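Local coordinates for alcohol dehydrogenase superfamily protein (Novosphingobium aromaticivorans, PDB 3GAZ) that probably acts as an NADP-dependent oxidoreductase of the medium-chain alcohol dehydrogenase superfamily, pairing a GroES-like domain with a Rossmann-type nucleotide-binding domain, at residues Asp83-Arg86 and Val87-Val91; Ser201-Pro204 and Glu205-Ala208; Lys252-Pro255 and Leu256-Gln260. All blocks are in the same frame, centred on the assembly; numbering follows the deposited sequence.

Contact 1 (Asp83-Arg86 and Val87-Val91); sequences DSFR and VGDAV
The ring of F85 receives D89 at its edge: OD2 of D89 lies near the ring plane, 3.8 Å from CD1, and the carboxylate is turned 72° against the ring. V91 reaches the same ring obliquely, its CG1 standing 3.6 Å from CE1 of F85. F85 and V91 come at each other from opposite directions. F85 also rests on L116 and S118 of strand 116-118, and V91 touches L116, which makes an aromatic and a branched aliphatic residue natural choices for these buried places.

The carboxylate of D89 does more than border the ring. Its OD2 accepts the backbone N-H of R86 at 2.8 Å in an almost straight bond (176°), the donor arriving from above the carboxylate plane. CG of D89 is set anti to its own carbonyl carbon (chi1 -72°), which swings the acid back over R86.

Between these residues the chain makes a type II beta turn from R86 to D89, leading out of the loop after strand 70-78 and into strand 90-94 of the GroES-like domain. It is closed by D89 N donating to O of R86 at 3.1 Å, so D89 clasps R86 twice, once through its backbone and once through its side chain. G88 takes the third turn position, where phi is positive and a side chain would jam against the carbonyl oxygen of V87. Backbone bonds of G88 and D89 with V75, in the turn itself, and of V91 with G73 beyond it, hold the chain to strand 70-78. R86 and V87 turn their side chains to the exposed surface.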
loop_
_atom_site.group_PDB
_atom_site.type_symbol
_atom_site.label_atom_id
_atom_site.label_comp_id
_atom_site.label_asym_id
_atom_site.label_seq_id
_atom_site.Cartn_x
_atom_site.Cartn_y
_atom_site.Cartn_z
ATOM N N ASP A 83 -16.475 8.314 17.321
ATOM C CA ASP A 83 -16.878 8.728 18.663
ATOM C C ASP A 83 -15.851 8.342 19.728
ATOM O O ASP A 83 -16.030 8.639 20.909
ATOM C CB ASP A 83 -18.237 8.111 19.019
ATOM C CG ASP A 83 -18.215 6.594 18.991
ATOM O OD1 ASP A 83 -17.315 5.996 19.621
ATOM O OD2 ASP A 83 -19.099 5.992 18.345
ATOM N N SER A 84 -14.778 7.681 19.309
ATOM C CA SER A 84 -13.738 7.255 20.238
ATOM C C SER A 84 -12.748 8.368 20.586
ATOM O O SER A 84 -12.010 8.261 21.564
ATOM C CB SER A 84 -12.987 6.054 19.661
ATOM O OG SER A 84 -12.517 6.331 18.354
ATOM N N PHE A 85 -12.731 9.433 19.789
ATOM C CA PHE A 85 -11.824 10.550 20.042
ATOM C C PHE A 85 -12.472 11.895 19.738
ATOM O O PHE A 85 -13.310 12.003 18.844
ATOM C CB PHE A 85 -10.551 10.398 19.205
ATOM C CG PHE A 85 -9.686 9.243 19.623
ATOM C CD1 PHE A 85 -8.981 9.285 20.824
ATOM C CD2 PHE A 85 -9.597 8.104 18.833
ATOM C CE1 PHE A 85 -8.202 8.206 21.230
ATOM C CE2 PHE A 85 -8.821 7.019 19.233
ATOM C CZ PHE A 85 -8.121 7.070 20.433
ATOM N N ARG A 86 -12.080 12.913 20.500
ATOM C CA ARG A 86 -12.592 14.268 20.321
ATOM C C ARG A 86 -11.426 15.186 20.008
ATOM O O ARG A 86 -10.272 14.862 20.292
ATOM C CB ARG A 86 -13.269 14.782 21.597
ATOM C CG ARG A 86 -14.594 14.135 21.951
ATOM C CD ARG A 86 -15.196 14.808 23.180
ATOM N NE ARG A 86 -15.501 16.219 22.939
ATOM C CZ ARG A 86 -15.953 17.063 23.866
ATOM N NH1 ARG A 86 -16.155 16.646 25.108
ATOM N NH2 ARG A 86 -16.210 18.325 23.549
ATOM N N VAL A 87 -11.730 16.339 19.426
ATOM C CA VAL A 87 -10.695 17.309 19.109
ATOM C C VAL A 87 -9.995 17.688 20.409
ATOM O O VAL A 87 -10.649 17.995 21.409
ATOM C CB VAL A 87 -11.307 18.566 18.463
ATOM C CG1 VAL A 87 -10.257 19.657 18.332
ATOM C CG2 VAL A 87 -11.872 18.211 17.104
ATOM N N GLY A 88 -8.665 17.647 20.395
ATOM C CA GLY A 88 -7.895 17.981 21.580
ATOM C C GLY A 88 -7.281 16.779 22.284
ATOM O O GLY A 88 -6.367 16.940 23.092
ATOM N N ASP A 89 -7.770 15.577 21.989
ATOM C CA ASP A 89 -7.239 14.371 22.623
ATOM C C ASP A 89 -5.803 14.068 22.212
ATOM O O ASP A 89 -5.480 14.073 21.029
ATOM C CB ASP A 89 -8.097 13.148 22.278
ATOM C CG ASP A 89 -9.443 13.155 22.975
ATOM O OD1 ASP A 89 -9.625 13.936 23.936
ATOM O OD2 ASP A 89 -10.316 12.368 22.565
ATOM N N ALA A 90 -4.945 13.806 23.193
ATOM C CA ALA A 90 -3.557 13.459 22.908
ATOM C C ALA A 90 -3.560 11.962 22.604
ATOM O O ALA A 90 -4.141 11.176 23.357
ATOM C CB ALA A 90 -2.675 13.751 24.119
ATOM N N VAL A 91 -2.917 11.563 21.507
ATOM C CA VAL A 91 -2.881 10.152 21.123
ATOM C C VAL A 91 -1.519 9.683 20.613
ATOM O O VAL A 91 -0.613 10.487 20.394
ATOM C CB VAL A 91 -3.916 9.850 20.006
ATOM C CG1 VAL A 91 -5.329 10.178 20.484
ATOM C CG2 VAL A 91 -3.569 10.643 18.750
#

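Contact 2 (Ser201-Pro204 and Glu205-Ala208); sequences SREP and EDYA
Residues 201-204 run in from strand 196-199 and wind directly into helix 204-212, with E203 as N-cap. O of E203 accepts the N-H of Y207 at 3.0 Å, nearly along the C=O axis, and a weak bond from D206 N. P204 suits the first turn, where its missing N-H costs nothing; its O takes A208 N at 2.8 Å.

The ring of Y207 folds back against this turn because CG sits between the backbone N and carbonyl carbon (chi1 54°). One face then covers P204, whose CA makes a CH-pi contact 3.5 Å from the ring centroid, while O of R202 lies at the ring edge. A leucine in place of Y207 would probably lose this flat cover over P204 and open a gap beside it. Across the helix start, a water bridges E203 N and D206 OD2. CB of Y207 sits over one face of the R202 guanidinium, held by a salt bridge to E210, about a turn beyond Y207.

P204 and Y207 are buried against helix 227-235, P204 meeting A231, S234 and A235, so the turn packs the helix after strand 196-199, an outermost strand of the parallel sheet, onto its neighbour.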
loop_
_atom_site.group_PDB
_atom_site.type_symbol
_atom_site.label_atom_id
_atom_site.label_comp_id
_atom_site.label_asym_id
_atom_site.label_seq_id
_atom_site.Cartn_x
_atom_site.Cartn_y
_atom_site.Cartn_z
ATOM N N SER A 201 27.641 -12.565 24.960
ATOM C CA SER A 201 28.744 -13.358 24.420
ATOM C C SER A 201 28.752 -14.779 24.985
ATOM O O SER A 201 29.425 -15.660 24.457
ATOM C CB SER A 201 30.079 -12.681 24.737
ATOM O OG SER A 201 30.304 -12.646 26.135
ATOM N N ARG A 202 28.001 -14.998 26.058
ATOM C CA ARG A 202 27.938 -16.309 26.693
ATOM C C ARG A 202 27.093 -17.289 25.882
ATOM O O ARG A 202 26.192 -16.885 25.151
ATOM C CB ARG A 202 27.371 -16.167 28.108
ATOM C CG ARG A 202 28.221 -15.284 29.013
ATOM C CD ARG A 202 27.536 -15.030 30.338
ATOM N NE ARG A 202 27.263 -16.266 31.064
ATOM C CZ ARG A 202 26.496 -16.334 32.147
ATOM N NH1 ARG A 202 25.931 -15.236 32.626
ATOM N NH2 ARG A 202 26.289 -17.500 32.746
ATOM N N GLU A 203 27.395 -18.579 26.010
ATOM C CA GLU A 203 26.661 -19.616 25.291
ATOM C C GLU A 203 25.366 -19.965 26.022
ATOM O O GLU A 203 25.284 -19.857 27.248
ATOM C CB GLU A 203 27.521 -20.874 25.141
ATOM C CG GLU A 203 28.806 -20.679 24.345
ATOM C CD GLU A 203 28.557 -20.224 22.915
ATOM O OE1 GLU A 203 27.764 -20.879 22.205
ATOM O OE2 GLU A 203 29.162 -19.213 22.499
ATOM N N PRO A 204 24.336 -20.394 25.273
ATOM C CA PRO A 204 23.042 -20.757 25.856
ATOM C C PRO A 204 23.176 -21.842 26.919
ATOM O O PRO A 204 22.588 -21.741 27.994
ATOM C CB PRO A 204 22.235 -21.230 24.643
ATOM C CG PRO A 204 22.837 -20.456 23.506
ATOM C CD PRO A 204 24.312 -20.557 23.809
ATOM N N GLU A 205 23.957 -22.878 26.612
ATOM C CA GLU A 205 24.152 -23.977 27.549
ATOM C C GLU A 205 24.737 -23.482 28.860
ATOM O O GLU A 205 24.449 -24.031 29.923
ATOM C CB GLU A 205 25.070 -25.052 26.955
ATOM C CG GLU A 205 26.360 -24.521 26.358
ATOM C CD GLU A 205 26.293 -24.418 24.849
ATOM O OE1 GLU A 205 25.332 -23.806 24.337
ATOM O OE2 GLU A 205 27.201 -24.950 24.173
ATOM N N ASP A 206 25.549 -22.435 28.787
ATOM C CA ASP A 206 26.166 -21.888 29.983
ATOM C C ASP A 206 25.202 -21.035 30.805
ATOM O O ASP A 206 25.066 -21.257 32.010
ATOM C CB ASP A 206 27.419 -21.086 29.621
ATOM C CG ASP A 206 28.464 -21.928 28.901
ATOM O OD1 ASP A 206 28.478 -23.160 29.106
ATOM O OD2 ASP A 206 29.277 -21.363 28.139
ATOM N N TYR A 207 24.523 -20.067 30.187
ATOM C CA TYR A 207 23.597 -19.268 30.983
ATOM C C TYR A 207 22.346 -20.048 31.373
ATOM O O TYR A 207 21.713 -19.735 32.380
ATOM C CB TYR A 207 23.238 -17.927 30.308
ATOM C CG TYR A 207 22.692 -17.958 28.898
ATOM C CD1 TYR A 207 23.472 -17.519 27.821
ATOM C CD2 TYR A 207 21.374 -18.339 28.644
ATOM C CE1 TYR A 207 22.946 -17.447 26.527
ATOM C CE2 TYR A 207 20.838 -18.276 27.352
ATOM C CZ TYR A 207 21.629 -17.826 26.303
ATOM O OH TYR A 207 21.094 -17.736 25.040
ATOM N N ALA A 208 22.000 -21.076 30.601
ATOM C CA ALA A 208 20.841 -21.906 30.931
ATOM C C ALA A 208 21.192 -22.726 32.175
ATOM O O ALA A 208 20.348 -22.966 33.048
ATOM C CB ALA A 208 20.500 -22.845 29.770
HETATM O O HOH W 1 29.538 -18.914 27.728
#

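Contact 3 (Lys252-Pro255 and Leu256-Gln260)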
loop_
_atom_site.group_PDB
_atom_site.type_symbol
_atom_site.label_atom_id
_atom_site.label_comp_id
_atom_site.label_asym_id
_atom_site.label_seq_id
_atom_site.Cartn_x
_atom_site.Cartn_y
_atom_site.Cartn_z
ATOM N N LYS A 252 18.142 -24.679 11.057
ATOM C CA LYS A 252 18.109 -26.110 11.326
ATOM C C LYS A 252 17.036 -26.296 12.393
ATOM O O LYS A 252 17.127 -25.720 13.476
ATOM C CB LYS A 252 19.465 -26.577 11.856
ATOM C CG LYS A 252 19.470 -27.990 12.401
ATOM C CD LYS A 252 19.051 -29.009 11.350
ATOM C CE LYS A 252 19.681 -30.354 11.657
ATOM N NZ LYS A 252 21.166 -30.241 11.735
ATOM N N LEU A 253 16.023 -27.099 12.088
ATOM C CA LEU A 253 14.925 -27.311 13.024
ATOM C C LEU A 253 15.083 -28.477 13.997
ATOM O O LEU A 253 14.273 -28.636 14.907
ATOM C CB LEU A 253 13.614 -27.467 12.245
ATOM C CG LEU A 253 13.277 -26.305 11.301
ATOM C CD1 LEU A 253 11.866 -26.482 10.738
ATOM C CD2 LEU A 253 13.379 -24.990 12.061
ATOM N N ALA A 254 16.128 -29.278 13.822
ATOM C CA ALA A 254 16.360 -30.440 14.683
ATOM C C ALA A 254 16.146 -30.205 16.186
ATOM O O ALA A 254 15.512 -31.017 16.862
ATOM C CB ALA A 254 17.768 -30.995 14.437
ATOM N N PRO A 255 16.681 -29.103 16.734
ATOM C CA PRO A 255 16.506 -28.832 18.166
ATOM C C PRO A 255 15.050 -28.825 18.636
ATOM O O PRO A 255 14.754 -29.230 19.762
ATOM C CB PRO A 255 17.174 -27.472 18.339
ATOM C CG PRO A 255 18.300 -27.539 17.338
ATOM C CD PRO A 255 17.598 -28.123 16.125
ATOM N N LEU A 256 14.145 -28.366 17.777
ATOM C CA LEU A 256 12.733 -28.311 18.131
ATOM C C LEU A 256 12.105 -29.692 18.245
ATOM O O LEU A 256 11.157 -29.884 19.007
ATOM C CB LEU A 256 11.959 -27.464 17.116
ATOM C CG LEU A 256 12.306 -25.975 17.134
ATOM C CD1 LEU A 256 11.439 -25.243 16.121
ATOM C CD2 LEU A 256 12.082 -25.408 18.528
ATOM N N SER A 257 12.618 -30.650 17.478
ATOM C CA SER A 257 12.108 -32.012 17.550
ATOM C C SER A 257 12.700 -32.686 18.780
ATOM O O SER A 257 11.980 -33.290 19.571
ATOM C CB SER A 257 12.490 -32.806 16.296
ATOM O OG SER A 257 11.784 -32.337 15.166
ATOM N N PHE A 258 14.019 -32.580 18.933
ATOM C CA PHE A 258 14.706 -33.170 20.080
ATOM C C PHE A 258 14.077 -32.696 21.377
ATOM O O PHE A 258 13.920 -33.472 22.321
ATOM C CB PHE A 258 16.187 -32.776 20.092
ATOM C CG PHE A 258 17.048 -33.601 19.185
ATOM C CD1 PHE A 258 17.128 -34.981 19.349
ATOM C CD2 PHE A 258 17.803 -32.997 18.184
ATOM C CE1 PHE A 258 17.953 -35.749 18.529
ATOM C CE2 PHE A 258 18.630 -33.755 17.361
ATOM C CZ PHE A 258 18.706 -35.133 17.534
ATOM N N LYS A 259 13.725 -31.415 21.426
ATOM C CA LYS A 259 13.124 -30.865 22.634
ATOM C C LYS A 259 11.608 -30.830 22.580
ATOM O O LYS A 259 10.975 -30.296 23.490
ATOM C CB LYS A 259 13.643 -29.453 22.896
ATOM C CG LYS A 259 15.131 -29.363 23.192
ATOM C CD LYS A 259 15.498 -27.905 23.406
ATOM C CE LYS A 259 16.939 -27.711 23.787
ATOM N NZ LYS A 259 17.229 -26.256 23.917
ATOM N N GLN A 260 11.026 -31.387 21.518
ATOM C CA GLN A 260 9.569 -31.413 21.376
ATOM C C GLN A 260 9.038 -30.021 21.688
ATOM O O GLN A 260 8.021 -29.865 22.359
ATOM C CB GLN A 260 8.977 -32.430 22.353
ATOM C CG GLN A 260 9.452 -33.860 22.111
ATOM C CD GLN A 260 9.243 -34.757 23.315
ATOM O OE1 GLN A 260 9.928 -34.618 24.333
ATOM N NE2 GLN A 260 8.289 -35.680 23.210
#
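This is a local contact within one short helix, 254-258, where each residue meets those three or four places further on; it lies at the surface and, in the chain, between strands 240-244 and 262-265. L253 and L256 start the winding: O of L253 accepts L256 N at 2.9 Å, the donor standing above the carbonyl plane. A254 O then takes two donors. F258 N comes nearly straight at 3.0 Å (176°), whereas S257 N, equally distant, approaches far out of the carbonyl plane with a more bent N-H. K259 N closes the series on P255 O at 2.9 Å. Proline is well placed at P255, since in the first turn its ring nitrogen owes no bond to a preceding carbonyl.

The side chains follow this spiral. F258 has CG anti to its carbonyl carbon (chi1 -81°), a setting that lays the ring back along the helix: CD2 of F258 comes within 3.3 Å of O of A254, and CE2 reaches CB of A254 at 4.1 Å. The small methyl of alanine suits a place beside so broad a ring, while P255 N lies at the ring edge. On another side, L253, P255 and L256 all touch F233, so apolar residues line the face that meets helix 227-235. K259 passes its CB 3.3 Å from O of P255 and runs extended beyond CG to deliver NZ to the carbonyl oxygens of F233, S234 and V236. A long amine is apt there, and the partial negative charge of those carbonyls probably steadies it.

The positive phi of Q260 (47°) and the bond from its N to O of S257 belong to a Schellman motif, which ends the helical crossover of a beta-alpha-beta unit in the Rossmann-type domain.

How the contacts relate
Following the chain, contact 1 comes first, closing a tight turn between strands 70-78 and 90-94 in the GroES-like domain. Contact 2 follows in the nucleotide-binding domain, where the chain leaves strand 196-199 and starts a helix; contact 3 comes later, within the short helix between strands 240-244 and 262-265. The three are in series, none nesting or crossing. Contact 1 lies on the opposite side of the chain's centre from the others, its centre about 48 and 49 Å from theirs. Contacts 2 and 3 have centres about 18 Å apart and do not touch, yet both pack on helix 227-235, which links elements near the two outermost strands.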